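Local coordinates for putative type VI secretion protein (Escherichia coli, PDB 6SK0), which forms the trimeric VgrG spike at the tip of the type VI secretion system, a spike that carries a phospholipase effector and inhibits it, at the interface of chains A and B. Sequence-based numbering; all coordinates share one arbitrary frame. Chains: chain A/B, Putative type VI secretion protein.

Contact 1: the interface of chains A and B. Residues chain A 667-669, 675, 677; chain B 667, 675-677.
Strand 667-671 of chain A runs parallel to strand 675-679 of chain B, and B:Ser676 ties the two together through its main chain. Its N donates to the carbonyl O of A:Phe667 at 2.8 Å, and its O accepts from the N of A:Val669 at 2.7 Å. Both peptide groups of one residue are therefore used on the same neighbour, which sets the register: A:Phe667 faces B:Val675, A:Thr668 faces B:Ser676, and A:Val669 faces B:Leu677.

Inside this ladder B:Leu677 does most of the apolar work, with a different group of partners for each methyl. CD2 packs against CG2 of A:Val669 at 3.6 Å and meets CE2 of the A:Phe667 ring at 3.8 Å. CD1 turns to the other strand of chain A, meeting CD1 of A:Leu677 at 3.7 Å; these two leucines reach toward each other tip to tip. The same methyl lies 4.1 Å from CG1 of A:Val675, whose side chain stands roughly at a right angle to the leucine. With CG opposite the carbonyl carbon (chi1 -49°) and CD1 extended from CA, the leucine's fork opens to both groups.

Further in, the A:Phe667 ring has CG trans to its own N (chi1 176°), carrying CZ to within 4.2 Å of CZ of B:Phe667. The rings arrive from opposite directions with their planes inclined by about 60°; the contact is between their CZ corners and is not a stack. CG1 of B:Val675 comes up beside CD2 of the first ring, crossing it at a slant. B:Ser676 directs its hydroxyl-bearing side chain away from this packing.

The patch is an intermolecular rung of the triple-stranded beta-helix typical of VgrG needles: backbone bonds link neighbouring chains while phenylalanine, valine and leucine fill the shared core, which should keep the spike rigid.

Contact 2: the interface of chains A and B. Residues chain A 717-719; chain B 722-723, 726-727.
A:Lys718 and B:Glu726 lie side by side and point the same way, their charged ends paired in a salt bridge on the outer side of two parallel strands, 718-723 of chain A and 726-731 of chain B. The gap is 3.2 Å from the ammonium NZ of A:Lys718 to the carboxylate OE1 of B:Glu726, and as a hydrogen bond it is weak. It is better taken as a charge pairing than as a firm hydrogen bond.

The main chain supplies a firmer link. The N of A:Val719 donates to the carbonyl O of B:Glu726 at 2.9 Å, with 151° at the hydrogen. The bond fits the parallel register, in which A:Lys718 pairs with B:Glu726 and A:Val719 with B:Leu727. B:Glu726 consequently serves the partner chain twice, through its backbone carbonyl and its carboxylate, and it has more surface hidden here than the other residues of the patch.

Apolar contacts fall on both sides of the strands. On the outer side, the methylenes of the salt-bridged pair run alongside one another, CG of A:Lys718 lying 3.9 Å from CB of B:Glu726. The lysine is extended beyond CG, and the glutamate leaves its backbone with CG opposite N (chi1 177°), which lets the two stems travel together before the charges meet. Toward the core, A:Val719 sends CG2 against the methyl of B:Ala723, with CB of the alanine at 3.6 Å. That alanine closes strand 718-723 of chain B, just before the turn into the strand that holds B:Glu726, so the valine touches two successive strands of its neighbour. The alanine CB also lies 3.6 Å from the backbone N of A:Val719, so this small side chain sits right against the chain A strand.

The CG2 methyl of A:Val719 also rests over the peptide that precedes B:Ala723, 3.4 Å from the carbonyl O of B:Ser722.

Contact 1: the interface of chains A and B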
# COMPACT_ATOMS: atom_id res chain seq x y z
N PHE A 667 6.97 -9.15 -6.61
CA PHE A 667 7.08 -8.14 -5.56
C PHE A 667 8.50 -7.60 -5.61
O PHE A 667 9.46 -8.32 -5.34
CB PHE A 667 6.75 -8.73 -4.20
CG PHE A 667 6.95 -7.76 -3.08
CD1 PHE A 667 6.13 -6.66 -2.95
CD2 PHE A 667 7.95 -7.96 -2.15
CE1 PHE A 667 6.31 -5.77 -1.93
CE2 PHE A 667 8.12 -7.07 -1.11
CZ PHE A 667 7.29 -5.98 -1.00
N THR A 668 8.63 -6.33 -5.98
CA THR A 668 9.93 -5.70 -6.10
C THR A 668 9.99 -4.50 -5.17
O THR A 668 9.04 -3.72 -5.09
CB THR A 668 10.22 -5.28 -7.55
OG1 THR A 668 9.41 -4.16 -7.91
CG2 THR A 668 9.94 -6.42 -8.51
N VAL A 669 11.10 -4.38 -4.46
CA VAL A 669 11.38 -3.23 -3.63
C VAL A 669 12.72 -2.68 -4.06
O VAL A 669 13.72 -3.41 -4.12
CB VAL A 669 11.41 -3.59 -2.13
CG1 VAL A 669 11.90 -2.41 -1.33
CG2 VAL A 669 10.06 -4.04 -1.66
N VAL A 675 16.92 -1.57 3.20
CA VAL A 675 15.78 -2.47 3.28
C VAL A 675 15.88 -3.18 4.62
O VAL A 675 16.90 -3.82 4.92
CB VAL A 675 15.76 -3.47 2.12
CG1 VAL A 675 14.70 -4.52 2.35
CG2 VAL A 675 15.55 -2.75 0.81
N LEU A 677 13.72 -5.65 7.27
CA LEU A 677 12.61 -6.51 7.63
C LEU A 677 12.85 -7.03 9.03
O LEU A 677 13.82 -7.76 9.27
CB LEU A 677 12.45 -7.66 6.65
CG LEU A 677 12.45 -7.35 5.16
CD1 LEU A 677 12.20 -8.62 4.37
CD2 LEU A 677 11.41 -6.31 4.82
N PHE B 667 3.73 -9.75 8.19
CA PHE B 667 3.92 -9.24 6.85
C PHE B 667 4.19 -10.42 5.94
O PHE B 667 5.22 -11.10 6.08
CB PHE B 667 5.06 -8.23 6.80
CG PHE B 667 5.37 -7.74 5.42
CD1 PHE B 667 4.46 -6.96 4.74
CD2 PHE B 667 6.56 -8.07 4.81
CE1 PHE B 667 4.74 -6.51 3.48
CE2 PHE B 667 6.84 -7.61 3.54
CZ PHE B 667 5.93 -6.83 2.88
N VAL B 675 10.49 -12.39 -5.94
CA VAL B 675 10.57 -11.43 -4.86
C VAL B 675 11.95 -10.80 -4.94
O VAL B 675 12.97 -11.51 -4.90
CB VAL B 675 10.34 -12.09 -3.49
CG1 VAL B 675 10.63 -11.11 -2.38
CG2 VAL B 675 8.92 -12.61 -3.40
N SER B 676 11.99 -9.49 -5.07
CA SER B 676 13.23 -8.77 -5.29
C SER B 676 13.30 -7.59 -4.33
O SER B 676 12.47 -6.68 -4.41
CB SER B 676 13.35 -8.31 -6.74
OG SER B 676 14.55 -7.62 -6.97
N LEU B 677 14.26 -7.62 -3.43
CA LEU B 677 14.52 -6.52 -2.51
C LEU B 677 15.90 -5.96 -2.82
O LEU B 677 16.90 -6.66 -2.66
CB LEU B 677 14.44 -6.96 -1.06
CG LEU B 677 13.22 -7.77 -0.62
CD1 LEU B 677 13.30 -8.04 0.87
CD2 LEU B 677 11.94 -7.06 -0.96

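Contact 2: the interface of chains A and B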
# COMPACT_ATOMS: atom_id res chain seq x y z
N GLY A 717 22.18 -31.19 -3.71
CA GLY A 717 23.28 -30.71 -4.50
C GLY A 717 24.52 -30.50 -3.65
O GLY A 717 24.74 -31.16 -2.65
N LYS A 718 25.32 -29.54 -4.08
CA LYS A 718 26.59 -29.23 -3.46
C LYS A 718 26.49 -27.99 -2.59
O LYS A 718 25.65 -27.12 -2.82
CB LYS A 718 27.68 -29.02 -4.50
CG LYS A 718 27.73 -30.09 -5.55
CD LYS A 718 28.82 -29.79 -6.55
CE LYS A 718 28.97 -30.92 -7.54
NZ LYS A 718 29.93 -30.55 -8.62
N VAL A 719 27.37 -27.92 -1.60
CA VAL A 719 27.62 -26.71 -0.85
C VAL A 719 29.04 -26.28 -1.16
O VAL A 719 29.99 -27.04 -0.95
CB VAL A 719 27.42 -26.91 0.65
CG1 VAL A 719 27.82 -25.66 1.39
CG2 VAL A 719 25.99 -27.29 0.95
N SER B 722 25.77 -28.99 5.66
CA SER B 722 25.59 -30.31 5.09
C SER B 722 25.31 -30.20 3.61
O SER B 722 24.47 -29.41 3.19
CB SER B 722 24.46 -31.08 5.77
OG SER B 722 24.10 -30.46 6.99
N ALA B 723 26.03 -30.98 2.83
CA ALA B 723 25.78 -31.12 1.42
C ALA B 723 25.37 -32.56 1.15
O ALA B 723 25.72 -33.47 1.89
CB ALA B 723 27.00 -30.75 0.58
N GLU B 726 28.44 -32.92 -2.41
CA GLU B 726 29.82 -32.47 -2.32
C GLU B 726 29.87 -31.19 -1.52
O GLU B 726 29.16 -30.23 -1.84
CB GLU B 726 30.39 -32.28 -3.73
CG GLU B 726 31.79 -31.75 -3.82
CD GLU B 726 32.37 -31.90 -5.22
OE1 GLU B 726 31.90 -31.20 -6.15
OE2 GLU B 726 33.29 -32.73 -5.42
N LEU B 727 30.68 -31.17 -0.49
CA LEU B 727 30.93 -29.97 0.29
C LEU B 727 32.34 -29.50 -0.00
O LEU B 727 33.31 -30.23 0.25
CB LEU B 727 30.73 -30.23 1.78
CG LEU B 727 30.49 -29.02 2.67
CD1 LEU B 727 29.75 -29.43 3.94
CD2 LEU B 727 31.78 -28.35 3.03

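Contact 1 and contact 2 lie about 28 Å apart, measured between the centres of their C-alpha atoms, at two levels of the same A-B seam; contact 2 is nearer the C-terminal end of the modelled needle. They share no strand: contact 1 uses 667-671 and 675-679, contact 2 uses 718-723 and 726-731. Each nevertheless joins a chain A strand to the following strand in sequence of chain B, in parallel register. That recurring offset fits three identical chains wound round one axis, with a mainly apolar level at contact 1 and an added surface charge pair at contact 2.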